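Local coordinates for protein alkaline phosphatase (Antarctic bacterium, PDB 2W5V) that probably hydrolyses phosphate monoesters as an alkaline phosphatase, working with bound zinc and magnesium ions and a phosphoserine intermediate, at residues P34-L39 with N246-I251; Q191-T196 with A206-M211; T197-F202 with F213-E218; L309-N314 with S323-I328. The protein carries 1 engineered substitution. One frame throughout, in Å; residues are numbered along the deposited sequence.

Contact 1 (P34-L39 with N246-I251); sequences PKNVIL and NSAFFI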
loop_
_atom_site.group_PDB
_atom_site.type_symbol
_atom_site.label_atom_id
_atom_site.label_comp_id
_atom_site.label_asym_id
_atom_site.label_seq_id
_atom_site.Cartn_x
_atom_site.Cartn_y
_atom_site.Cartn_z
ATOM N N PRO B 34 -16.000 -18.378 8.146
ATOM C CA PRO B 34 -15.238 -18.400 9.400
ATOM C C PRO B 34 -16.167 -18.503 10.596
ATOM O O PRO B 34 -17.228 -17.879 10.593
ATOM C CB PRO B 34 -14.555 -17.028 9.438
ATOM C CG PRO B 34 -15.164 -16.215 8.335
ATOM C CD PRO B 34 -16.206 -17.015 7.632
ATOM N N LYS B 35 -15.769 -19.270 11.602
ATOM C CA LYS B 35 -16.502 -19.315 12.863
ATOM C C LYS B 35 -16.111 -18.132 13.742
ATOM O O LYS B 35 -16.961 -17.502 14.380
ATOM C CB LYS B 35 -16.203 -20.624 13.586
ATOM C CG LYS B 35 -16.724 -20.698 15.023
ATOM C CD LYS B 35 -16.409 -22.065 15.638
ATOM C CE LYS B 35 -16.999 -22.208 17.030
ATOM N NZ LYS B 35 -16.925 -23.610 17.530
ATOM N N ASN B 36 -14.817 -17.832 13.757
ATOM C CA ASN B 36 -14.254 -16.760 14.570
ATOM C C ASN B 36 -13.658 -15.651 13.715
ATOM O O ASN B 36 -13.241 -15.884 12.581
ATOM C CB ASN B 36 -13.144 -17.315 15.464
ATOM C CG ASN B 36 -13.558 -18.568 16.203
ATOM O OD1 ASN B 36 -14.532 -18.563 16.948
ATOM N ND2 ASN B 36 -12.803 -19.647 16.016
ATOM N N VAL B 37 -13.587 -14.451 14.279
ATOM C CA VAL B 37 -12.970 -13.322 13.600
ATOM C C VAL B 37 -12.060 -12.570 14.574
ATOM O O VAL B 37 -12.451 -12.275 15.704
ATOM C CB VAL B 37 -14.025 -12.342 13.080
ATOM C CG1 VAL B 37 -13.346 -11.153 12.412
ATOM C CG2 VAL B 37 -14.960 -13.033 12.107
ATOM N N ILE B 38 -10.834 -12.299 14.144
ATOM C CA ILE B 38 -9.933 -11.438 14.894
ATOM C C ILE B 38 -9.595 -10.238 14.018
ATOM O O ILE B 38 -9.075 -10.396 12.917
ATOM C CB ILE B 38 -8.643 -12.171 15.274
ATOM C CG1 ILE B 38 -8.961 -13.407 16.131
ATOM C CG2 ILE B 38 -7.700 -11.220 15.997
ATOM C CD1 ILE B 38 -7.794 -14.373 16.271
ATOM N N LEU B 39 -9.925 -9.043 14.492
ATOM C CA LEU B 39 -9.644 -7.823 13.752
ATOM C C LEU B 39 -8.548 -7.028 14.461
ATOM O O LEU B 39 -8.740 -6.556 15.578
ATOM C CB LEU B 39 -10.919 -6.987 13.635
ATOM C CG LEU B 39 -10.715 -5.599 13.047
ATOM C CD1 LEU B 39 -10.145 -5.693 11.629
ATOM C CD2 LEU B 39 -12.027 -4.841 13.063
ATOM N N ASN B 246 -16.378 -24.173 23.517
ATOM C CA ASN B 246 -16.497 -24.301 22.069
ATOM C C ASN B 246 -17.257 -23.138 21.436
ATOM O O ASN B 246 -17.878 -23.282 20.382
ATOM C CB ASN B 246 -17.170 -25.627 21.707
ATOM C CG ASN B 246 -16.767 -26.126 20.335
ATOM O OD1 ASN B 246 -15.600 -26.042 19.950
ATOM N ND2 ASN B 246 -17.730 -26.655 19.588
ATOM N N SER B 247 -17.202 -21.985 22.091
ATOM C CA SER B 247 -17.936 -20.808 21.651
ATOM C C SER B 247 -17.210 -20.118 20.501
ATOM O O SER B 247 -15.990 -20.130 20.438
ATOM C CB SER B 247 -18.088 -19.842 22.826
ATOM O OG SER B 247 -18.719 -18.645 22.420
ATOM N N ALA B 248 -17.958 -19.517 19.588
ATOM C CA ALA B 248 -17.340 -18.682 18.565
ATOM C C ALA B 248 -17.023 -17.318 19.178
ATOM O O ALA B 248 -17.614 -16.936 20.187
ATOM C CB ALA B 248 -18.261 -18.530 17.382
ATOM N N PHE B 249 -16.097 -16.582 18.578
ATOM C CA PHE B 249 -15.702 -15.305 19.149
ATOM C C PHE B 249 -15.351 -14.246 18.116
ATOM O O PHE B 249 -15.013 -14.551 16.974
ATOM C CB PHE B 249 -14.542 -15.491 20.140
ATOM C CG PHE B 249 -13.250 -15.978 19.504
ATOM C CD1 PHE B 249 -12.388 -15.083 18.877
ATOM C CD2 PHE B 249 -12.887 -17.322 19.567
ATOM C CE1 PHE B 249 -11.195 -15.516 18.306
ATOM C CE2 PHE B 249 -11.689 -17.766 19.004
ATOM C CZ PHE B 249 -10.847 -16.861 18.371
ATOM N N PHE B 250 -15.458 -12.994 18.540
ATOM C CA PHE B 250 -14.960 -11.859 17.793
ATOM C C PHE B 250 -14.038 -11.059 18.716
ATOM O O PHE B 250 -14.401 -10.775 19.854
ATOM C CB PHE B 250 -16.121 -10.969 17.329
ATOM C CG PHE B 250 -15.667 -9.663 16.749
ATOM C CD1 PHE B 250 -15.362 -9.555 15.399
ATOM C CD2 PHE B 250 -15.504 -8.555 17.562
ATOM C CE1 PHE B 250 -14.921 -8.364 14.869
ATOM C CE2 PHE B 250 -15.067 -7.354 17.045
ATOM C CZ PHE B 250 -14.771 -7.255 15.691
ATOM N N ILE B 251 -12.849 -10.710 18.233
ATOM C CA ILE B 251 -11.897 -9.897 19.002
ATOM C C ILE B 251 -11.386 -8.755 18.140
ATOM O O ILE B 251 -11.095 -8.952 16.959
ATOM C CB ILE B 251 -10.672 -10.744 19.449
ATOM C CG1 ILE B 251 -11.091 -11.808 20.457
ATOM C CG2 ILE B 251 -9.571 -9.870 20.035
ATOM C CD1 ILE B 251 -10.052 -12.920 20.628
HETATM O O HOH W 1 -13.944 -20.914 18.728
#

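Contact 2 (Q191-T196 with A206-M211); sequences QFTINT and ASNRKM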
loop_
_atom_site.group_PDB
_atom_site.type_symbol
_atom_site.label_atom_id
_atom_site.label_comp_id
_atom_site.label_asym_id
_atom_site.label_seq_id
_atom_site.Cartn_x
_atom_site.Cartn_y
_atom_site.Cartn_z
ATOM N N GLN B 191 -21.359 -8.426 36.299
ATOM C CA GLN B 191 -20.745 -9.733 36.042
ATOM C C GLN B 191 -19.285 -9.696 35.577
ATOM O O GLN B 191 -18.712 -10.734 35.236
ATOM C CB GLN B 191 -21.587 -10.552 35.062
ATOM C CG GLN B 191 -22.940 -10.971 35.614
ATOM C CD GLN B 191 -23.697 -11.874 34.658
ATOM O OE1 GLN B 191 -23.930 -13.047 34.948
ATOM N NE2 GLN B 191 -24.074 -11.332 33.504
ATOM N N PHE B 192 -18.676 -8.514 35.575
ATOM C CA PHE B 192 -17.256 -8.417 35.251
ATOM C C PHE B 192 -16.361 -8.730 36.438
ATOM O O PHE B 192 -16.482 -8.114 37.495
ATOM C CB PHE B 192 -16.911 -7.030 34.715
ATOM C CG PHE B 192 -17.161 -6.873 33.252
ATOM C CD1 PHE B 192 -18.343 -6.314 32.797
ATOM C CD2 PHE B 192 -16.220 -7.296 32.329
ATOM C CE1 PHE B 192 -18.574 -6.169 31.442
ATOM C CE2 PHE B 192 -16.449 -7.157 30.979
ATOM C CZ PHE B 192 -17.625 -6.594 30.537
ATOM N N THR B 193 -15.467 -9.698 36.261
ATOM C CA THR B 193 -14.346 -9.849 37.169
ATOM C C THR B 193 -13.275 -8.888 36.676
ATOM O O THR B 193 -12.933 -8.899 35.498
ATOM C CB THR B 193 -13.808 -11.291 37.177
ATOM O OG1 THR B 193 -14.814 -12.171 37.705
ATOM C CG2 THR B 193 -12.558 -11.388 38.039
ATOM N N ILE B 194 -12.763 -8.042 37.564
ATOM C CA ILE B 194 -11.805 -7.016 37.156
ATOM C C ILE B 194 -10.453 -7.203 37.835
ATOM O O ILE B 194 -10.380 -7.356 39.046
ATOM C CB ILE B 194 -12.319 -5.599 37.490
ATOM C CG1 ILE B 194 -13.648 -5.322 36.785
ATOM C CG2 ILE B 194 -11.272 -4.545 37.139
ATOM C CD1 ILE B 194 -13.558 -5.321 35.278
ATOM N N ASN B 195 -9.390 -7.178 37.045
ATOM C CA ASN B 195 -8.037 -7.210 37.575
ATOM C C ASN B 195 -7.334 -5.914 37.195
ATOM O O ASN B 195 -7.334 -5.516 36.027
ATOM C CB ASN B 195 -7.287 -8.433 37.033
ATOM C CG ASN B 195 -5.885 -8.567 37.598
ATOM O OD1 ASN B 195 -5.146 -7.589 37.700
ATOM N ND2 ASN B 195 -5.505 -9.792 37.956
ATOM N N THR B 196 -6.750 -5.245 38.182
ATOM C CA THR B 196 -6.052 -3.997 37.916
ATOM C C THR B 196 -4.585 -4.109 38.280
ATOM O O THR B 196 -3.896 -3.098 38.388
ATOM C CB THR B 196 -6.660 -2.824 38.698
ATOM O OG1 THR B 196 -6.463 -3.034 40.106
ATOM C CG2 THR B 196 -8.140 -2.706 38.409
ATOM N N ALA B 206 -10.461 -18.719 34.070
ATOM C CA ALA B 206 -11.282 -19.612 33.258
ATOM C C ALA B 206 -12.739 -19.690 33.704
ATOM O O ALA B 206 -13.637 -19.804 32.871
ATOM C CB ALA B 206 -10.670 -20.996 33.214
ATOM N N SER B 207 -12.976 -19.640 35.010
ATOM C CA SER B 207 -14.338 -19.815 35.518
ATOM C C SER B 207 -15.096 -18.502 35.720
ATOM O O SER B 207 -16.197 -18.495 36.265
ATOM C CB SER B 207 -14.343 -20.646 36.805
ATOM O OG SER B 207 -13.529 -20.054 37.797
ATOM N N ASN B 208 -14.515 -17.391 35.281
ATOM C CA ASN B 208 -15.227 -16.119 35.331
ATOM C C ASN B 208 -16.184 -15.988 34.147
ATOM O O ASN B 208 -15.892 -16.473 33.058
ATOM C CB ASN B 208 -14.244 -14.951 35.328
ATOM C CG ASN B 208 -13.353 -14.929 36.552
ATOM O OD1 ASN B 208 -12.224 -14.444 36.497
ATOM N ND2 ASN B 208 -13.856 -15.445 37.663
ATOM N N ARG B 209 -17.318 -15.324 34.356
ATOM C CA ARG B 209 -18.264 -15.090 33.269
ATOM C C ARG B 209 -17.730 -14.040 32.284
ATOM O O ARG B 209 -17.810 -14.214 31.065
ATOM C CB ARG B 209 -19.627 -14.673 33.826
ATOM C CG ARG B 209 -20.655 -14.310 32.768
ATOM C CD ARG B 209 -20.804 -15.395 31.699
ATOM N NE ARG B 209 -21.783 -15.020 30.674
ATOM C CZ ARG B 209 -21.488 -14.395 29.533
ATOM N NH1 ARG B 209 -20.229 -14.067 29.244
ATOM N NH2 ARG B 209 -22.461 -14.099 28.674
ATOM N N LYS B 210 -17.193 -12.946 32.814
ATOM C CA LYS B 210 -16.549 -11.936 31.981
ATOM C C LYS B 210 -15.289 -11.470 32.680
ATOM O O LYS B 210 -15.178 -11.580 33.894
ATOM C CB LYS B 210 -17.454 -10.728 31.776
ATOM C CG LYS B 210 -18.820 -11.011 31.191
ATOM C CD LYS B 210 -19.545 -9.678 31.032
ATOM C CE LYS B 210 -21.048 -9.820 31.001
ATOM N NZ LYS B 210 -21.673 -8.502 31.298
ATOM N N MET B 211 -14.354 -10.913 31.922
ATOM C CA MET B 211 -13.078 -10.525 32.501
ATOM C C MET B 211 -12.609 -9.185 31.962
ATOM O O MET B 211 -12.625 -8.953 30.754
ATOM C CB MET B 211 -12.032 -11.603 32.217
ATOM C CG MET B 211 -10.742 -11.402 32.982
ATOM S SD MET B 211 -11.021 -11.618 34.741
ATOM C CE MET B 211 -9.664 -10.674 35.431
HETATM O O HOH W 2 -17.118 -12.684 36.083
#

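Contact 3 (T197-F202 with F213-E218); sequences TALTDF and FLLADE. Unlike the reference sequence in segment 197-202: A198 (reference Gly).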
loop_
_atom_site.group_PDB
_atom_site.type_symbol
_atom_site.label_atom_id
_atom_site.label_comp_id
_atom_site.label_asym_id
_atom_site.label_seq_id
_atom_site.Cartn_x
_atom_site.Cartn_y
_atom_site.Cartn_z
ATOM N N THR B 197 -4.114 -5.339 38.466
ATOM C CA THR B 197 -2.739 -5.583 38.878
ATOM C C THR B 197 -1.851 -6.006 37.713
ATOM O O THR B 197 -0.864 -5.341 37.403
ATOM C CB THR B 197 -2.673 -6.660 39.965
ATOM O OG1 THR B 197 -3.456 -6.247 41.091
ATOM C CG2 THR B 197 -1.241 -6.874 40.404
ATOM N N ALA B 198 -2.198 -7.115 37.069
ATOM C CA ALA B 198 -1.416 -7.615 35.941
ATOM C C ALA B 198 -2.235 -8.595 35.109
ATOM O O ALA B 198 -3.252 -9.113 35.576
ATOM C CB ALA B 198 -0.136 -8.283 36.437
ATOM N N LEU B 199 -1.804 -8.843 33.874
ATOM C CA LEU B 199 -2.405 -9.912 33.089
ATOM C C LEU B 199 -2.051 -11.220 33.764
ATOM O O LEU B 199 -0.942 -11.386 34.259
ATOM C CB LEU B 199 -1.856 -9.944 31.663
ATOM C CG LEU B 199 -2.457 -9.085 30.565
ATOM C CD1 LEU B 199 -1.743 -9.426 29.252
ATOM C CD2 LEU B 199 -3.959 -9.281 30.443
ATOM N N THR B 200 -2.998 -12.146 33.788
ATOM C CA THR B 200 -2.775 -13.453 34.381
ATOM C C THR B 200 -2.799 -14.494 33.271
ATOM O O THR B 200 -2.860 -14.145 32.088
ATOM C CB THR B 200 -3.879 -13.773 35.388
ATOM O OG1 THR B 200 -5.146 -13.719 34.723
ATOM C CG2 THR B 200 -3.878 -12.749 36.511
ATOM N N ASP B 201 -2.753 -15.768 33.644
ATOM C CA ASP B 201 -2.883 -16.842 32.661
ATOM C C ASP B 201 -4.341 -17.276 32.546
ATOM O O ASP B 201 -5.194 -16.831 33.321
ATOM C CB ASP B 201 -1.999 -18.037 33.026
ATOM C CG ASP B 201 -2.569 -18.857 34.170
ATOM O OD1 ASP B 201 -3.300 -18.283 35.010
ATOM O OD2 ASP B 201 -2.284 -20.076 34.228
ATOM N N PHE B 202 -4.628 -18.155 31.590
ATOM C CA PHE B 202 -6.002 -18.579 31.355
ATOM C C PHE B 202 -6.652 -19.236 32.575
ATOM O O PHE B 202 -7.771 -18.884 32.950
ATOM C CB PHE B 202 -6.100 -19.501 30.140
ATOM C CG PHE B 202 -7.489 -20.011 29.883
ATOM C CD1 PHE B 202 -8.534 -19.130 29.646
ATOM C CD2 PHE B 202 -7.753 -21.371 29.886
ATOM C CE1 PHE B 202 -9.813 -19.594 29.413
ATOM C CE2 PHE B 202 -9.032 -21.842 29.653
ATOM C CZ PHE B 202 -10.063 -20.953 29.418
ATOM N N PHE B 213 -9.375 -6.261 32.297
ATOM C CA PHE B 213 -8.061 -5.871 32.802
ATOM C C PHE B 213 -7.843 -4.374 32.587
ATOM O O PHE B 213 -7.814 -3.900 31.442
ATOM C CB PHE B 213 -6.950 -6.641 32.080
ATOM C CG PHE B 213 -6.900 -8.111 32.407
ATOM C CD1 PHE B 213 -6.139 -8.574 33.473
ATOM C CD2 PHE B 213 -7.582 -9.033 31.624
ATOM C CE1 PHE B 213 -6.072 -9.934 33.767
ATOM C CE2 PHE B 213 -7.526 -10.391 31.911
ATOM C CZ PHE B 213 -6.768 -10.844 32.983
ATOM N N LEU B 214 -7.696 -3.637 33.685
ATOM C CA LEU B 214 -7.404 -2.204 33.638
ATOM C C LEU B 214 -6.028 -1.970 34.254
ATOM O O LEU B 214 -5.914 -1.760 35.459
ATOM C CB LEU B 214 -8.490 -1.407 34.386
ATOM C CG LEU B 214 -9.867 -1.373 33.708
ATOM C CD1 LEU B 214 -10.950 -0.863 34.659
ATOM C CD2 LEU B 214 -9.824 -0.532 32.424
ATOM N N LEU B 215 -4.992 -2.002 33.414
ATOM C CA LEU B 215 -3.617 -2.162 33.891
ATOM C C LEU B 215 -2.776 -0.885 33.914
ATOM O O LEU B 215 -1.555 -0.938 34.072
ATOM C CB LEU B 215 -2.910 -3.246 33.070
ATOM C CG LEU B 215 -3.618 -4.602 33.077
ATOM C CD1 LEU B 215 -2.855 -5.612 32.241
ATOM C CD2 LEU B 215 -3.801 -5.097 34.524
ATOM N N ALA B 216 -3.432 0.257 33.765
ATOM C CA ALA B 216 -2.754 1.545 33.815
ATOM C C ALA B 216 -3.794 2.611 34.094
ATOM O O ALA B 216 -4.967 2.419 33.795
ATOM C CB ALA B 216 -2.043 1.831 32.495
ATOM N N ASP B 217 -3.369 3.728 34.676
ATOM C CA ASP B 217 -4.292 4.814 34.988
ATOM C C ASP B 217 -4.793 5.450 33.702
ATOM O O ASP B 217 -5.981 5.727 33.565
ATOM C CB ASP B 217 -3.620 5.867 35.873
ATOM C CG ASP B 217 -3.283 5.340 37.259
ATOM O OD1 ASP B 217 -3.748 4.234 37.612
ATOM O OD2 ASP B 217 -2.551 6.037 37.994
ATOM N N GLU B 218 -3.873 5.686 32.768
ATOM C CA GLU B 218 -4.218 6.204 31.451
ATOM C C GLU B 218 -3.774 5.207 30.377
ATOM O O GLU B 218 -4.250 4.077 30.351
ATOM C CB GLU B 218 -3.596 7.586 31.243
ATOM C CG GLU B 218 -4.111 8.635 32.232
ATOM C CD GLU B 218 -5.510 9.121 31.895
ATOM O OE1 GLU B 218 -6.283 9.447 32.828
ATOM O OE2 GLU B 218 -5.843 9.175 30.693
#

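Contact 4 (L309-N314 with S323-I328); sequences LAAKKN and SDYTEI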
loop_
_atom_site.group_PDB
_atom_site.type_symbol
_atom_site.label_atom_id
_atom_site.label_comp_id
_atom_site.label_asym_id
_atom_site.label_seq_id
_atom_site.Cartn_x
_atom_site.Cartn_y
_atom_site.Cartn_z
ATOM N N LEU B 309 10.480 6.243 4.525
ATOM C CA LEU B 309 11.747 5.516 4.639
ATOM C C LEU B 309 12.781 6.119 3.677
ATOM O O LEU B 309 13.236 5.471 2.728
ATOM C CB LEU B 309 11.544 4.018 4.369
ATOM C CG LEU B 309 10.637 3.323 5.390
ATOM C CD1 LEU B 309 10.397 1.871 5.012
ATOM C CD2 LEU B 309 11.244 3.420 6.782
ATOM N N ALA B 310 13.139 7.371 3.941
ATOM C CA ALA B 310 14.047 8.126 3.086
ATOM C C ALA B 310 15.475 7.631 3.217
ATOM O O ALA B 310 15.824 6.942 4.183
ATOM C CB ALA B 310 13.981 9.627 3.429
ATOM N N ALA B 311 16.300 7.998 2.245
ATOM C CA ALA B 311 17.724 7.725 2.312
ATOM C C ALA B 311 18.339 8.448 3.499
ATOM O O ALA B 311 18.003 9.599 3.787
ATOM C CB ALA B 311 18.397 8.173 1.041
ATOM N N LYS B 312 19.247 7.763 4.180
ATOM C CA LYS B 312 20.025 8.361 5.259
ATOM C C LYS B 312 20.759 9.589 4.743
ATOM O O LYS B 312 21.202 9.627 3.596
ATOM C CB LYS B 312 21.047 7.338 5.767
ATOM C CG LYS B 312 21.735 7.722 7.060
ATOM C CD LYS B 312 20.841 7.438 8.260
ATOM C CE LYS B 312 21.486 7.925 9.548
ATOM N NZ LYS B 312 22.892 7.445 9.680
ATOM N N LYS B 313 20.892 10.600 5.589
ATOM C CA LYS B 313 21.632 11.788 5.203
ATOM C C LYS B 313 23.052 11.734 5.748
ATOM O O LYS B 313 23.259 11.534 6.941
ATOM C CB LYS B 313 20.915 13.048 5.682
ATOM C CG LYS B 313 19.953 13.623 4.661
ATOM C CD LYS B 313 18.720 14.221 5.324
ATOM C CE LYS B 313 18.087 15.281 4.438
ATOM N NZ LYS B 313 18.328 15.019 2.990
ATOM N N ASN B 314 24.027 11.887 4.859
ATOM C CA ASN B 314 25.417 12.002 5.273
ATOM C C ASN B 314 25.858 13.455 5.240
ATOM O O ASN B 314 25.308 14.264 4.491
ATOM C CB ASN B 314 26.324 11.153 4.387
ATOM C CG ASN B 314 26.245 9.680 4.719
ATOM O OD1 ASN B 314 25.597 9.286 5.690
ATOM N ND2 ASN B 314 26.909 8.856 3.915
ATOM N N SER B 323 22.443 12.688 0.169
ATOM C CA SER B 323 21.692 11.469 0.443
ATOM C C SER B 323 22.528 10.218 0.213
ATOM O O SER B 323 23.221 10.091 -0.795
ATOM C CB SER B 323 20.434 11.418 -0.422
ATOM O OG SER B 323 19.679 12.602 -0.274
ATOM N N ASP B 324 22.459 9.291 1.158
ATOM C CA ASP B 324 23.162 8.024 1.020
ATOM C C ASP B 324 22.134 6.897 0.935
ATOM O O ASP B 324 21.523 6.524 1.935
ATOM C CB ASP B 324 24.104 7.809 2.201
ATOM C CG ASP B 324 24.780 6.458 2.163
ATOM O OD1 ASP B 324 24.609 5.736 1.156
ATOM O OD2 ASP B 324 25.476 6.118 3.142
ATOM N N TYR B 325 21.953 6.367 -0.268
ATOM C CA TYR B 325 20.895 5.397 -0.533
ATOM C C TYR B 325 21.177 4.031 0.081
ATOM O O TYR B 325 20.304 3.162 0.084
ATOM C CB TYR B 325 20.659 5.254 -2.042
ATOM C CG TYR B 325 19.728 6.294 -2.646
ATOM C CD1 TYR B 325 19.616 7.562 -2.094
ATOM C CD2 TYR B 325 18.987 6.013 -3.790
ATOM C CE1 TYR B 325 18.770 8.515 -2.643
ATOM C CE2 TYR B 325 18.144 6.968 -4.356
ATOM C CZ TYR B 325 18.044 8.212 -3.777
ATOM O OH TYR B 325 17.210 9.159 -4.328
ATOM N N THR B 326 22.382 3.832 0.610
ATOM C CA THR B 326 22.698 2.533 1.203
ATOM C C THR B 326 21.833 2.239 2.418
ATOM O O THR B 326 21.444 1.098 2.631
ATOM C CB THR B 326 24.174 2.399 1.612
ATOM O OG1 THR B 326 24.533 3.496 2.461
ATOM C CG2 THR B 326 25.059 2.391 0.380
ATOM N N GLU B 327 21.526 3.272 3.203
ATOM C CA GLU B 327 20.756 3.109 4.436
ATOM C C GLU B 327 19.560 4.047 4.502
ATOM O O GLU B 327 19.454 5.002 3.734
ATOM C CB GLU B 327 21.611 3.404 5.670
ATOM C CG GLU B 327 22.870 2.574 5.816
ATOM C CD GLU B 327 23.588 2.886 7.112
ATOM O OE1 GLU B 327 24.819 3.094 7.083
ATOM O OE2 GLU B 327 22.908 2.947 8.160
ATOM N N ILE B 328 18.691 3.782 5.470
ATOM C CA ILE B 328 17.451 4.527 5.642
ATOM C C ILE B 328 17.510 5.487 6.827
ATOM O O ILE B 328 17.966 5.122 7.911
ATOM C CB ILE B 328 16.270 3.561 5.853
ATOM C CG1 ILE B 328 15.979 2.788 4.569
ATOM C CG2 ILE B 328 15.036 4.323 6.313
ATOM C CD1 ILE B 328 15.080 1.569 4.777
#

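Contact 1 (P34-L39 with N246-I251)
N36 and F249 form the tight part of this contact. CB of N36 sits over the centre of the F249 ring, 3.8 Å from its centroid, in a CH-pi contact, and the carboxamide is stacked on the ring with the two planes 10° apart. OD1 of the same amide accepts the backbone N-H of F249 (N to OD1 3.0 Å), while a water bridges OD1 to the S247 carbonyl. In F249 chi1 (65°) puts CG between the backbone N and the carbonyl carbon, a crowded position. The ring lies against N36, and CG1 of I38 meets its edge in plane, at CE1 (3.8 Å). An alanine in place of F249 would probably open a gap beside I38 CG1 and leave the N36 amide without the surface it stacks on. Strands 36-39 and 249-251 run parallel as neighbours in the large mixed sheet of the alkaline phosphatase fold. V37 N donates to F249 O, I251 N to V37 O, and L39 N to I251 O, a short bond of 2.7 Å. V37 and F250 pack on one face; I38 and I251 lie on the other, against I239 of helix 230-242. The solvent side is looser. There the extended K35 chain rests CG on A248 CB (3.6 Å), and NZ bonds the carbonyl O of exposed N246 at 3.0 Å, from above the carbonyl plane.

Contact 2 (Q191-T196 with A206-M211)
K210 lays its aliphatic chain across the F192 ring, with CD above one face, 3.8 Å from the ring centroid and offset toward the rim. Its CG stands anti to the carbonyl carbon (chi1 -56°) and the chain runs on extended, carrying NZ past the ring to the carbonyl O of N190. The F192 ring also meets that of F166 in strand 165-169. T193 is tied to the neighbouring strand by its backbone: T193 N donates to K210 O at 3.0 Å. Its hydroxyl OG1 gives its proton to a water 2.9 Å away, which in turn donates to Q191 O and accepts a long bond from K210 N, so that one water joins the two segments. The N208 and T193 side chains cross at about a right angle, and the T193 methyl CG2 lies 3.4 Å from N208 OD1. M211 bends at chi2 (67°), which brings SD to 3.4 Å from T193 O and 3.6 Å from T193 CG2. The terminal CE then reaches N195 CB, also at 3.6 Å. The backbone of M211 bonds to strand 165-169 on its other side, leaving 192-195 as the outermost strand at this end of the sheet within the chain. Two parallel neighbours linked through the short helix 202-205 make this a beta-alpha-beta crossover.

Contact 3 (T197-F202 with F213-E218)
An apolar surface contact, with no hydrogen bond between its segments, sets L199 and its neighbours in the loop after strand 192-195 against F213 of strand 210-214 and L215, two residues on. CD2 of L199 stands over the centre of the F213 ring, 3.6 Å from the centroid and 8° off the ring normal, in a CH-pi contact; the two side chains cross at about a right angle. Oxygen atoms sit near the plane of the same ring: A198 O lies 3.4 Å from F213 CE1, and T200 OG1 is 3.7 Å from F213 CZ. Such placing is likely to suit the slightly positive ring hydrogens. L215 meets the loop with both its methyls. CD1 rests on L199 CG at 3.9 Å, and CD2 touches the backbone at A198 N (3.6 Å). L215 holds CG anti to its carbonyl carbon (chi1 -56°), on the side of the loop. N195 OD1 accepts the backbone N-H groups of T197 and A198, fixing the loop as it leaves the strand, and D201 then N-caps helix 202-205. Beyond the contact L199 packs on F230 and A234 of helix 230-242 and F213 on L237 of the same helix, while the backbone of F213 bonds to strand 165-169.

Contact 4 (L309-N314 with S323-I328)
The Y325 ring meets the methyl of A311 obliquely, with CD1 3.4 Å from A311 CB; it also meets the ring of H337 of the second subunit, to whose backbone N its OH is hydrogen-bonded. The D324 carboxylate receives two donors on one face of its plane: T326 N and T326 OG1 both come to OD1, at 3.0 and 2.6 Å. The N314 amide is turned 64° to that carboxylate and gives it a weak bond, ND2 to OD2; its firmer partner is Y322 OH. The segments take in parts of the beta hairpin of strands 311-315 and 321-324, which gives way to a type I turn from D324 to E327, with D324 OD1 and T326 N closing an Asx turn. D324 N donates to K312 O at 2.8 Å, and at the last residue of the turn E327 O accepts K312 N, also at 2.8 Å. An alanine in place of D324 would probably leave T326 N and its hydroxyl without their shared acceptor and the turn freer to shift. At the other end CG2 of I328 packs on CD2 of L309 (3.9 Å) and lies 3.5 Å from A310 O. I328 further touches Y55 and F56, and A339 of the second subunit.

In the fold
Contacts 1, 2 and 3 all reach one large mixed sheet. Contact 1 joins strands 36-42 and 249-255 in its interior; contacts 2 and 3 lie at its 192-195 end, where they share strand 210-214, cross along the chain and touch through N195 and L214, centres 12 Å apart. Both are nested in the loop that contact 1 closes, with centres 19 and 23 Å from its own, and helix 230-242 packs on contacts 1 and 3. Contact 4 follows later in the chain, its centre 41 to 50 Å from theirs, on a separate two-stranded sheet. It reaches the second subunit at the zinc ligand H337, so the protein combines a compact core with a projecting, dimer-contacting hairpin.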